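Local coordinates for dual specificity protein phosphatase 12 (Homo sapiens, PDB 4KI9) that removes phosphate from phosphotyrosine and from phosphoserine or phosphothreonine residues of proteins, its catalytic domain being the part present here, at residues I27-P38 with E47-L57; E3-G11 with S96-L104. The protein carries 2 engineered substitutions. All blocks are in the same frame, centred on the assembly; numbering follows the deposited sequence.

Contact 1. Residues I27-P38 with E47-L57; sequences ITAVLTVDSEEP and EDLWRLFVPAL
Thr28 O takes the amide of Trp50 (Trp50 N to Thr28 O, 2.9 Å) at the start of a parallel pairing in which strands 27-34 and 50-55 run 4.7 Å apart and only 6° from perfectly aligned. The bonds then alternate between the strands, through Val30 N to Trp50 O and on to a nearly straight one from Val54 N to Thr32 O at 2.8 Å. Leu31 and Leu52 lie side by side on the face turned to helix 68-80, Leu31 CD1 4.0 Å from Leu52 CD2. On the other face the Phe53 ring is sandwiched: Glu37 CG sits over one side, 3.6 Å from the ring centroid, and Pro55 N over the opposite side, while Thr32 CG2 approaches Phe53 CD2 at 3.9 Å. An alanine in place of Phe53 is likely to leave the loop of Ser35 to Glu37 without its backing and the aliphatic part of Glu37 without a surface to rest on. Extended from CG to NE, Arg51 carries its guanidinium to Pro38, with NH1 3.3 Å from Pro38 CG. A water ties Arg51 NH1 to Val30 O and Thr32 OG1, the latter also bonded to His88. With strand 27-34 next to 84-88 and 50-55 outermost, the pair forms the parallel edge of the central protein tyrosine phosphatase sheet, ending beside the substrate-binding Arg95, whose NH1 hydrogen-bonds Ala56 O.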
loop_
_atom_site.group_PDB
_atom_site.type_symbol
_atom_site.label_atom_id
_atom_site.label_comp_id
_atom_site.label_asym_id
_atom_site.label_seq_id
_atom_site.Cartn_x
_atom_site.Cartn_y
_atom_site.Cartn_z
ATOM N N ILE A 27 -10.933 -8.959 -10.028
ATOM C CA ILE A 27 -10.679 -7.905 -9.040
ATOM C C ILE A 27 -11.916 -7.022 -8.847
ATOM O O ILE A 27 -12.456 -6.489 -9.809
ATOM C CB ILE A 27 -9.454 -7.079 -9.426
ATOM C CG1 ILE A 27 -8.193 -7.921 -9.210
ATOM C CG2 ILE A 27 -9.373 -5.776 -8.605
ATOM C CD1 ILE A 27 -6.979 -7.336 -9.819
ATOM N N THR A 28 -12.381 -6.893 -7.607
ATOM C CA THR A 28 -13.552 -6.069 -7.332
ATOM C C THR A 28 -13.290 -5.068 -6.214
ATOM O O THR A 28 -14.215 -4.418 -5.734
ATOM C CB THR A 28 -14.792 -6.902 -6.976
ATOM O OG1 THR A 28 -14.515 -7.710 -5.822
ATOM C CG2 THR A 28 -15.210 -7.785 -8.154
ATOM N N ALA A 29 -12.029 -4.949 -5.811
ATOM C CA ALA A 29 -11.626 -3.948 -4.828
ATOM C C ALA A 29 -10.329 -3.301 -5.283
ATOM O O ALA A 29 -9.348 -3.988 -5.566
ATOM C CB ALA A 29 -11.477 -4.568 -3.443
ATOM N N VAL A 30 -10.323 -1.975 -5.377
ATOM C CA VAL A 30 -9.160 -1.279 -5.905
ATOM C C VAL A 30 -8.735 -0.160 -4.983
ATOM O O VAL A 30 -9.524 0.741 -4.685
ATOM C CB VAL A 30 -9.426 -0.711 -7.321
ATOM C CG1 VAL A 30 -8.217 0.104 -7.802
ATOM C CG2 VAL A 30 -9.739 -1.840 -8.308
ATOM N N LEU A 31 -7.496 -0.237 -4.511
ATOM C CA LEU A 31 -6.931 0.827 -3.703
ATOM C C LEU A 31 -5.998 1.615 -4.595
ATOM O O LEU A 31 -4.976 1.101 -5.052
ATOM C CB LEU A 31 -6.160 0.265 -2.506
ATOM C CG LEU A 31 -5.780 1.268 -1.399
ATOM C CD1 LEU A 31 -5.410 0.491 -0.142
ATOM C CD2 LEU A 31 -4.607 2.171 -1.781
ATOM N N THR A 32 -6.368 2.862 -4.841
ATOM C CA THR A 32 -5.535 3.797 -5.583
ATOM C C THR A 32 -4.726 4.654 -4.603
ATOM O O THR A 32 -5.289 5.338 -3.751
ATOM C CB THR A 32 -6.401 4.721 -6.457
ATOM O OG1 THR A 32 -7.205 3.929 -7.349
ATOM C CG2 THR A 32 -5.539 5.698 -7.247
ATOM N N VAL A 33 -3.401 4.592 -4.708
ATOM C CA VAL A 33 -2.551 5.490 -3.941
ATOM C C VAL A 33 -1.735 6.300 -4.947
ATOM O O VAL A 33 -0.774 5.809 -5.527
ATOM C CB VAL A 33 -1.682 4.725 -2.889
ATOM C CG1 VAL A 33 -0.975 3.513 -3.515
ATOM C CG2 VAL A 33 -0.691 5.665 -2.211
ATOM N N ASP A 34 -2.160 7.539 -5.177
ATOM C CA ASP A 34 -1.696 8.297 -6.323
ATOM C C ASP A 34 -2.152 9.734 -6.129
ATOM O O ASP A 34 -2.826 10.044 -5.142
ATOM C CB ASP A 34 -2.330 7.709 -7.584
ATOM C CG ASP A 34 -1.447 7.846 -8.815
ATOM O OD1 ASP A 34 -0.619 8.771 -8.860
ATOM O OD2 ASP A 34 -1.602 7.028 -9.748
ATOM N N SER A 35 -1.792 10.611 -7.059
ATOM C CA SER A 35 -2.196 12.012 -6.975
ATOM C C SER A 35 -3.637 12.230 -7.436
ATOM O O SER A 35 -4.261 13.229 -7.080
ATOM C CB SER A 35 -1.245 12.882 -7.804
ATOM O OG SER A 35 -1.187 12.415 -9.144
ATOM N N GLU A 36 -4.168 11.294 -8.224
ATOM C CA GLU A 36 -5.523 11.420 -8.763
ATOM C C GLU A 36 -6.174 10.053 -8.827
ATOM O O GLU A 36 -5.476 9.043 -8.869
ATOM C CB GLU A 36 -5.485 12.027 -10.169
ATOM C CG GLU A 36 -4.813 11.119 -11.188
ATOM C CD GLU A 36 -4.866 11.662 -12.605
ATOM O OE1 GLU A 36 -5.038 10.855 -13.544
ATOM O OE2 GLU A 36 -4.726 12.890 -12.778
ATOM N N GLU A 37 -7.505 10.018 -8.832
ATOM C CA GLU A 37 -8.242 8.764 -8.991
ATOM C C GLU A 37 -8.235 8.335 -10.458
ATOM O O GLU A 37 -8.123 9.175 -11.341
ATOM C CB GLU A 37 -9.679 8.916 -8.484
ATOM C CG GLU A 37 -9.779 9.046 -6.977
ATOM C CD GLU A 37 -11.195 8.890 -6.463
ATOM O OE1 GLU A 37 -11.852 9.920 -6.203
ATOM O OE2 GLU A 37 -11.650 7.736 -6.307
ATOM N N PRO A 38 -8.337 7.022 -10.722
ATOM C CA PRO A 38 -8.280 6.518 -12.101
ATOM C C PRO A 38 -9.535 6.850 -12.902
ATOM O O PRO A 38 -10.490 7.330 -12.301
ATOM C CB PRO A 38 -8.164 5.003 -11.914
ATOM C CG PRO A 38 -8.756 4.741 -10.571
ATOM C CD PRO A 38 -8.388 5.926 -9.738
ATOM N N GLU A 47 -19.946 -5.647 -12.224
ATOM C CA GLU A 47 -19.840 -6.126 -10.841
ATOM C C GLU A 47 -19.844 -4.949 -9.878
ATOM O O GLU A 47 -19.370 -3.882 -10.239
ATOM C CB GLU A 47 -18.515 -6.863 -10.663
ATOM C CG GLU A 47 -18.521 -8.317 -11.062
ATOM C CD GLU A 47 -18.443 -9.218 -9.855
ATOM O OE1 GLU A 47 -17.547 -10.090 -9.814
ATOM O OE2 GLU A 47 -19.276 -9.040 -8.940
ATOM N N ASP A 48 -20.351 -5.139 -8.660
ATOM C CA ASP A 48 -20.176 -4.130 -7.617
ATOM C C ASP A 48 -18.675 -3.956 -7.373
ATOM O O ASP A 48 -17.952 -4.947 -7.259
ATOM C CB ASP A 48 -20.798 -4.584 -6.303
ATOM C CG ASP A 48 -22.296 -4.665 -6.354
ATOM O OD1 ASP A 48 -22.916 -4.114 -7.282
ATOM O OD2 ASP A 48 -22.857 -5.293 -5.437
ATOM N N LEU A 49 -18.213 -2.713 -7.270
ATOM C CA LEU A 49 -16.785 -2.437 -7.086
ATOM C C LEU A 49 -16.537 -1.562 -5.862
ATOM O O LEU A 49 -17.171 -0.513 -5.719
ATOM C CB LEU A 49 -16.257 -1.694 -8.315
ATOM C CG LEU A 49 -15.466 -2.428 -9.394
ATOM C CD1 LEU A 49 -16.009 -3.822 -9.646
ATOM C CD2 LEU A 49 -15.488 -1.595 -10.674
ATOM N N TRP A 50 -15.617 -1.980 -4.993
ATOM C CA TRP A 50 -15.212 -1.174 -3.835
ATOM C C TRP A 50 -13.887 -0.476 -4.128
ATOM O O TRP A 50 -12.989 -1.072 -4.713
ATOM C CB TRP A 50 -15.014 -2.064 -2.606
ATOM C CG TRP A 50 -16.270 -2.619 -2.016
ATOM C CD1 TRP A 50 -16.934 -2.155 -0.913
ATOM C CD2 TRP A 50 -17.009 -3.760 -2.483
ATOM N NE1 TRP A 50 -18.050 -2.933 -0.673
ATOM C CE2 TRP A 50 -18.117 -3.919 -1.622
ATOM C CE3 TRP A 50 -16.849 -4.649 -3.553
ATOM C CZ2 TRP A 50 -19.049 -4.936 -1.797
ATOM C CZ3 TRP A 50 -17.769 -5.667 -3.718
ATOM C CH2 TRP A 50 -18.862 -5.797 -2.850
ATOM N N ARG A 51 -13.753 0.779 -3.703
ATOM C CA ARG A 51 -12.522 1.520 -3.911
ATOM C C ARG A 51 -12.114 2.265 -2.654
ATOM O O ARG A 51 -12.955 2.634 -1.833
ATOM C CB ARG A 51 -12.688 2.545 -5.046
ATOM C CG ARG A 51 -12.845 1.952 -6.462
ATOM C CD ARG A 51 -13.114 3.062 -7.478
ATOM N NE ARG A 51 -13.282 2.579 -8.847
ATOM C CZ ARG A 51 -12.282 2.428 -9.713
ATOM N NH1 ARG A 51 -11.040 2.710 -9.345
ATOM N NH2 ARG A 51 -12.520 1.989 -10.946
ATOM N N LEU A 52 -10.812 2.472 -2.512
ATOM C CA LEU A 52 -10.277 3.410 -1.536
ATOM C C LEU A 52 -9.222 4.251 -2.246
ATOM O O LEU A 52 -8.272 3.724 -2.850
ATOM C CB LEU A 52 -9.651 2.673 -0.343
ATOM C CG LEU A 52 -8.872 3.586 0.609
ATOM C CD1 LEU A 52 -9.782 4.604 1.266
ATOM C CD2 LEU A 52 -8.124 2.773 1.655
ATOM N N PHE A 53 -9.396 5.560 -2.192
ATOM C CA PHE A 53 -8.404 6.463 -2.749
ATOM C C PHE A 53 -7.558 7.100 -1.641
ATOM O O PHE A 53 -8.089 7.710 -0.730
ATOM C CB PHE A 53 -9.096 7.535 -3.596
ATOM C CG PHE A 53 -8.169 8.631 -4.057
ATOM C CD1 PHE A 53 -8.452 9.959 -3.786
ATOM C CD2 PHE A 53 -7.025 8.327 -4.774
ATOM C CE1 PHE A 53 -7.594 10.969 -4.205
ATOM C CE2 PHE A 53 -6.159 9.325 -5.190
ATOM C CZ PHE A 53 -6.447 10.652 -4.909
ATOM N N VAL A 54 -6.241 6.941 -1.727
ATOM C CA VAL A 54 -5.321 7.515 -0.751
ATOM C C VAL A 54 -4.458 8.528 -1.503
ATOM O O VAL A 54 -3.535 8.146 -2.220
ATOM C CB VAL A 54 -4.430 6.423 -0.087
ATOM C CG1 VAL A 54 -3.349 7.060 0.800
ATOM C CG2 VAL A 54 -5.307 5.428 0.747
ATOM N N PRO A 55 -4.801 9.817 -1.390
ATOM C CA PRO A 55 -4.100 10.845 -2.170
ATOM C C PRO A 55 -2.703 11.021 -1.628
ATOM O O PRO A 55 -2.533 11.234 -0.432
ATOM C CB PRO A 55 -4.945 12.109 -1.950
ATOM C CG PRO A 55 -5.662 11.863 -0.656
ATOM C CD PRO A 55 -5.927 10.375 -0.615
ATOM N N ALA A 56 -1.716 10.896 -2.502
ATOM C CA ALA A 56 -0.329 10.916 -2.074
ATOM C C ALA A 56 0.585 11.124 -3.269
ATOM O O ALA A 56 0.385 10.531 -4.330
ATOM C CB ALA A 56 0.024 9.621 -1.375
ATOM N N LEU A 57 1.588 11.971 -3.084
ATOM C CA LEU A 57 2.635 12.132 -4.070
ATOM C C LEU A 57 3.768 11.175 -3.726
ATOM O O LEU A 57 3.946 10.789 -2.559
ATOM C CB LEU A 57 3.146 13.571 -4.073
ATOM C CG LEU A 57 2.158 14.684 -4.444
ATOM C CD1 LEU A 57 2.773 16.054 -4.181
ATOM C CD2 LEU A 57 1.733 14.577 -5.898
HETATM O O HOH W 1 -9.624 3.099 -6.547
#

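Contact 2. Residues E3-G11 with S96-L104; sequences EVQPGLYFG and SVAIITAFL
Ile100 turns CG1 beside its backbone N (chi1 -67°) and CG2 anti to it, spreading its branches over three residues of the N-terminal segment. CG2 slides past Val4, 3.9 Å from Val4 CG2; CD1 meets Leu8 CD2 tip to tip at 3.9 Å; and CG1 packs 3.7 Å from Phe10 CB, the two side chains crossing at about a right angle. Phe10, with CG set between its backbone N and carbonyl carbon, swings its ring along the helix to place CE2 3.8 Å from Val97 CG2. Phe103, one turn beyond Ile100, has CD2 4.0 Å from Leu8 CD1, and Gln5 brings NE2 to the edge of the Phe103 ring in its plane, amide and ring planes 71° apart. Val4 and Leu104 reach toward each other with their methyls. No hydrogen bond crosses. A classic beta bulge, Val4 and Gln5 both facing Leu8, lets both side chains point at the helix. Ser96 OG, hydrogen-bonded to OG of the engineered Ser89 at the predicted phosphocysteine position, lies near the catalytic loop. Strand 8-11 and the helix segment 96-104, whose axes come within 8.8 Å, pack as sheet against helix in the alpha/beta fold of dual specificity phosphatases.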
loop_
_atom_site.group_PDB
_atom_site.type_symbol
_atom_site.label_atom_id
_atom_site.label_comp_id
_atom_site.label_asym_id
_atom_site.label_seq_id
_atom_site.Cartn_x
_atom_site.Cartn_y
_atom_site.Cartn_z
ATOM N N GLU A 3 0.965 -10.444 -9.150
ATOM C CA GLU A 3 0.311 -11.109 -8.025
ATOM C C GLU A 3 1.254 -11.313 -6.839
ATOM O O GLU A 3 2.299 -11.934 -6.987
ATOM C CB GLU A 3 -0.239 -12.455 -8.475
ATOM C CG GLU A 3 -0.904 -13.250 -7.370
ATOM C CD GLU A 3 -1.732 -14.393 -7.915
ATOM O OE1 GLU A 3 -2.421 -15.068 -7.123
ATOM O OE2 GLU A 3 -1.696 -14.608 -9.141
ATOM N N VAL A 4 0.876 -10.803 -5.669
ATOM C CA VAL A 4 1.720 -10.860 -4.474
ATOM C C VAL A 4 1.452 -12.145 -3.710
ATOM O O VAL A 4 2.356 -12.755 -3.136
ATOM C CB VAL A 4 1.424 -9.683 -3.513
ATOM C CG1 VAL A 4 2.344 -9.742 -2.299
ATOM C CG2 VAL A 4 1.579 -8.361 -4.223
ATOM N N GLN A 5 0.183 -12.528 -3.698
ATOM C CA GLN A 5 -0.281 -13.765 -3.095
ATOM C C GLN A 5 -1.691 -13.945 -3.645
ATOM O O GLN A 5 -2.189 -13.047 -4.319
ATOM C CB GLN A 5 -0.240 -13.673 -1.566
ATOM C CG GLN A 5 -0.948 -12.479 -0.953
ATOM C CD GLN A 5 -0.590 -12.308 0.511
ATOM O OE1 GLN A 5 0.574 -12.426 0.888
ATOM N NE2 GLN A 5 -1.592 -12.067 1.347
ATOM N N PRO A 6 -2.328 -15.103 -3.413
ATOM C CA PRO A 6 -3.621 -15.258 -4.098
ATOM C C PRO A 6 -4.657 -14.188 -3.724
ATOM O O PRO A 6 -4.865 -13.892 -2.544
ATOM C CB PRO A 6 -4.079 -16.669 -3.699
ATOM C CG PRO A 6 -3.158 -17.115 -2.607
ATOM C CD PRO A 6 -1.882 -16.355 -2.776
ATOM N N GLY A 7 -5.263 -13.584 -4.743
ATOM C CA GLY A 7 -6.266 -12.544 -4.547
ATOM C C GLY A 7 -5.698 -11.159 -4.264
ATOM O O GLY A 7 -6.443 -10.222 -3.998
ATOM N N LEU A 8 -4.382 -11.007 -4.330
ATOM C CA LEU A 8 -3.774 -9.712 -4.007
ATOM C C LEU A 8 -2.743 -9.294 -5.063
ATOM O O LEU A 8 -1.711 -9.950 -5.244
ATOM C CB LEU A 8 -3.143 -9.762 -2.611
ATOM C CG LEU A 8 -2.963 -8.494 -1.761
ATOM C CD1 LEU A 8 -1.568 -8.445 -1.161
ATOM C CD2 LEU A 8 -3.297 -7.186 -2.479
ATOM N N TYR A 9 -3.025 -8.185 -5.739
ATOM C CA TYR A 9 -2.231 -7.744 -6.881
ATOM C C TYR A 9 -1.762 -6.308 -6.685
ATOM O O TYR A 9 -2.403 -5.532 -5.974
ATOM C CB TYR A 9 -3.065 -7.830 -8.170
ATOM C CG TYR A 9 -3.584 -9.219 -8.521
ATOM C CD1 TYR A 9 -4.696 -9.763 -7.878
ATOM C CD2 TYR A 9 -2.971 -9.973 -9.517
ATOM C CE1 TYR A 9 -5.174 -11.029 -8.210
ATOM C CE2 TYR A 9 -3.431 -11.234 -9.850
ATOM C CZ TYR A 9 -4.529 -11.757 -9.201
ATOM O OH TYR A 9 -4.978 -13.008 -9.552
ATOM N N PHE A 10 -0.638 -5.953 -7.307
ATOM C CA PHE A 10 -0.225 -4.558 -7.357
ATOM C C PHE A 10 0.334 -4.207 -8.731
ATOM O O PHE A 10 0.769 -5.085 -9.476
ATOM C CB PHE A 10 0.757 -4.203 -6.231
ATOM C CG PHE A 10 2.193 -4.571 -6.517
ATOM C CD1 PHE A 10 2.658 -5.848 -6.261
ATOM C CD2 PHE A 10 3.084 -3.627 -7.009
ATOM C CE1 PHE A 10 3.984 -6.190 -6.511
ATOM C CE2 PHE A 10 4.415 -3.965 -7.268
ATOM C CZ PHE A 10 4.860 -5.244 -7.015
ATOM N N GLY A 11 0.300 -2.926 -9.077
ATOM C CA GLY A 11 0.767 -2.495 -10.385
ATOM C C GLY A 11 0.735 -0.989 -10.518
ATOM O O GLY A 11 0.534 -0.280 -9.534
ATOM N N SER A 96 2.492 2.200 -4.240
ATOM C CA SER A 96 1.734 0.958 -4.138
ATOM C C SER A 96 2.582 -0.107 -3.441
ATOM O O SER A 96 2.081 -0.888 -2.639
ATOM C CB SER A 96 1.331 0.496 -5.532
ATOM O OG SER A 96 2.479 0.441 -6.363
ATOM N N VAL A 97 3.879 -0.119 -3.745
ATOM C CA VAL A 97 4.825 -1.016 -3.094
ATOM C C VAL A 97 4.868 -0.824 -1.572
ATOM O O VAL A 97 4.863 -1.796 -0.823
ATOM C CB VAL A 97 6.248 -0.846 -3.697
ATOM C CG1 VAL A 97 7.281 -1.551 -2.849
ATOM C CG2 VAL A 97 6.274 -1.382 -5.129
ATOM N N ALA A 98 4.901 0.427 -1.118
ATOM C CA ALA A 98 4.840 0.717 0.318
ATOM C C ALA A 98 3.552 0.181 0.971
ATOM O O ALA A 98 3.583 -0.413 2.061
ATOM C CB ALA A 98 4.979 2.217 0.561
ATOM N N ILE A 99 2.421 0.377 0.304
ATOM C CA ILE A 99 1.145 -0.093 0.850
ATOM C C ILE A 99 1.118 -1.613 0.957
ATOM O O ILE A 99 0.703 -2.166 1.974
ATOM C CB ILE A 99 -0.058 0.384 -0.004
ATOM C CG1 ILE A 99 -0.188 1.907 0.051
ATOM C CG2 ILE A 99 -1.361 -0.265 0.461
ATOM C CD1 ILE A 99 -0.291 2.482 1.461
ATOM N N ILE A 100 1.538 -2.295 -0.102
ATOM C CA ILE A 100 1.580 -3.759 -0.068
ATOM C C ILE A 100 2.484 -4.247 1.060
ATOM O O ILE A 100 2.122 -5.154 1.816
ATOM C CB ILE A 100 2.087 -4.334 -1.405
ATOM C CG1 ILE A 100 1.076 -4.047 -2.507
ATOM C CG2 ILE A 100 2.310 -5.843 -1.290
ATOM C CD1 ILE A 100 -0.248 -4.770 -2.293
ATOM N N THR A 101 3.658 -3.629 1.172
ATOM C CA THR A 101 4.609 -4.000 2.212
ATOM C C THR A 101 3.973 -3.838 3.592
ATOM O O THR A 101 4.084 -4.728 4.443
ATOM C CB THR A 101 5.919 -3.201 2.109
ATOM O OG1 THR A 101 6.473 -3.361 0.793
ATOM C CG2 THR A 101 6.950 -3.700 3.148
ATOM N N ALA A 102 3.269 -2.724 3.800
ATOM C CA ALA A 102 2.623 -2.485 5.082
ATOM C C ALA A 102 1.595 -3.577 5.369
ATOM O O ALA A 102 1.467 -4.058 6.500
ATOM C CB ALA A 102 1.969 -1.105 5.108
ATOM N N PHE A 103 0.864 -3.975 4.344
ATOM C CA PHE A 103 -0.135 -5.032 4.509
ATOM C C PHE A 103 0.509 -6.364 4.897
ATOM O O PHE A 103 0.037 -7.069 5.789
ATOM C CB PHE A 103 -0.907 -5.213 3.210
ATOM C CG PHE A 103 -1.857 -6.374 3.237
ATOM C CD1 PHE A 103 -3.134 -6.224 3.778
ATOM C CD2 PHE A 103 -1.475 -7.610 2.735
ATOM C CE1 PHE A 103 -4.010 -7.293 3.803
ATOM C CE2 PHE A 103 -2.334 -8.677 2.770
ATOM C CZ PHE A 103 -3.610 -8.520 3.300
ATOM N N LEU A 104 1.582 -6.712 4.204
ATOM C CA LEU A 104 2.328 -7.920 4.517
ATOM C C LEU A 104 2.879 -7.833 5.932
ATOM O O LEU A 104 2.777 -8.784 6.687
ATOM C CB LEU A 104 3.462 -8.135 3.514
ATOM C CG LEU A 104 3.041 -8.477 2.088
ATOM C CD1 LEU A 104 4.260 -8.689 1.193
ATOM C CD2 LEU A 104 2.120 -9.720 2.076
#

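Overall arrangement
Contact 1 and contact 2, their centres 14 Å apart, draw on one five-stranded mixed sheet ordered 2-5, 8-11, 84-88, 27-34, 50-55. Contact 1 pairs the last two strands at one edge; contact 2 sets helix 95-108 against the N-terminal strands at the other, with strand 84-88 between. Along the chain, 27-38 and 47-57 are nested inside the loop closed by 3-11 and 96-104. The two meet directly where Val33 CG1 lies 3.8 Å from Ser96 CA and where Leu31 and Val33 pack on Ile99. Both thus converge beside the phosphate-binding loop that follows strand 84-88, around the engineered Ser89 at the predicted nucleophile position.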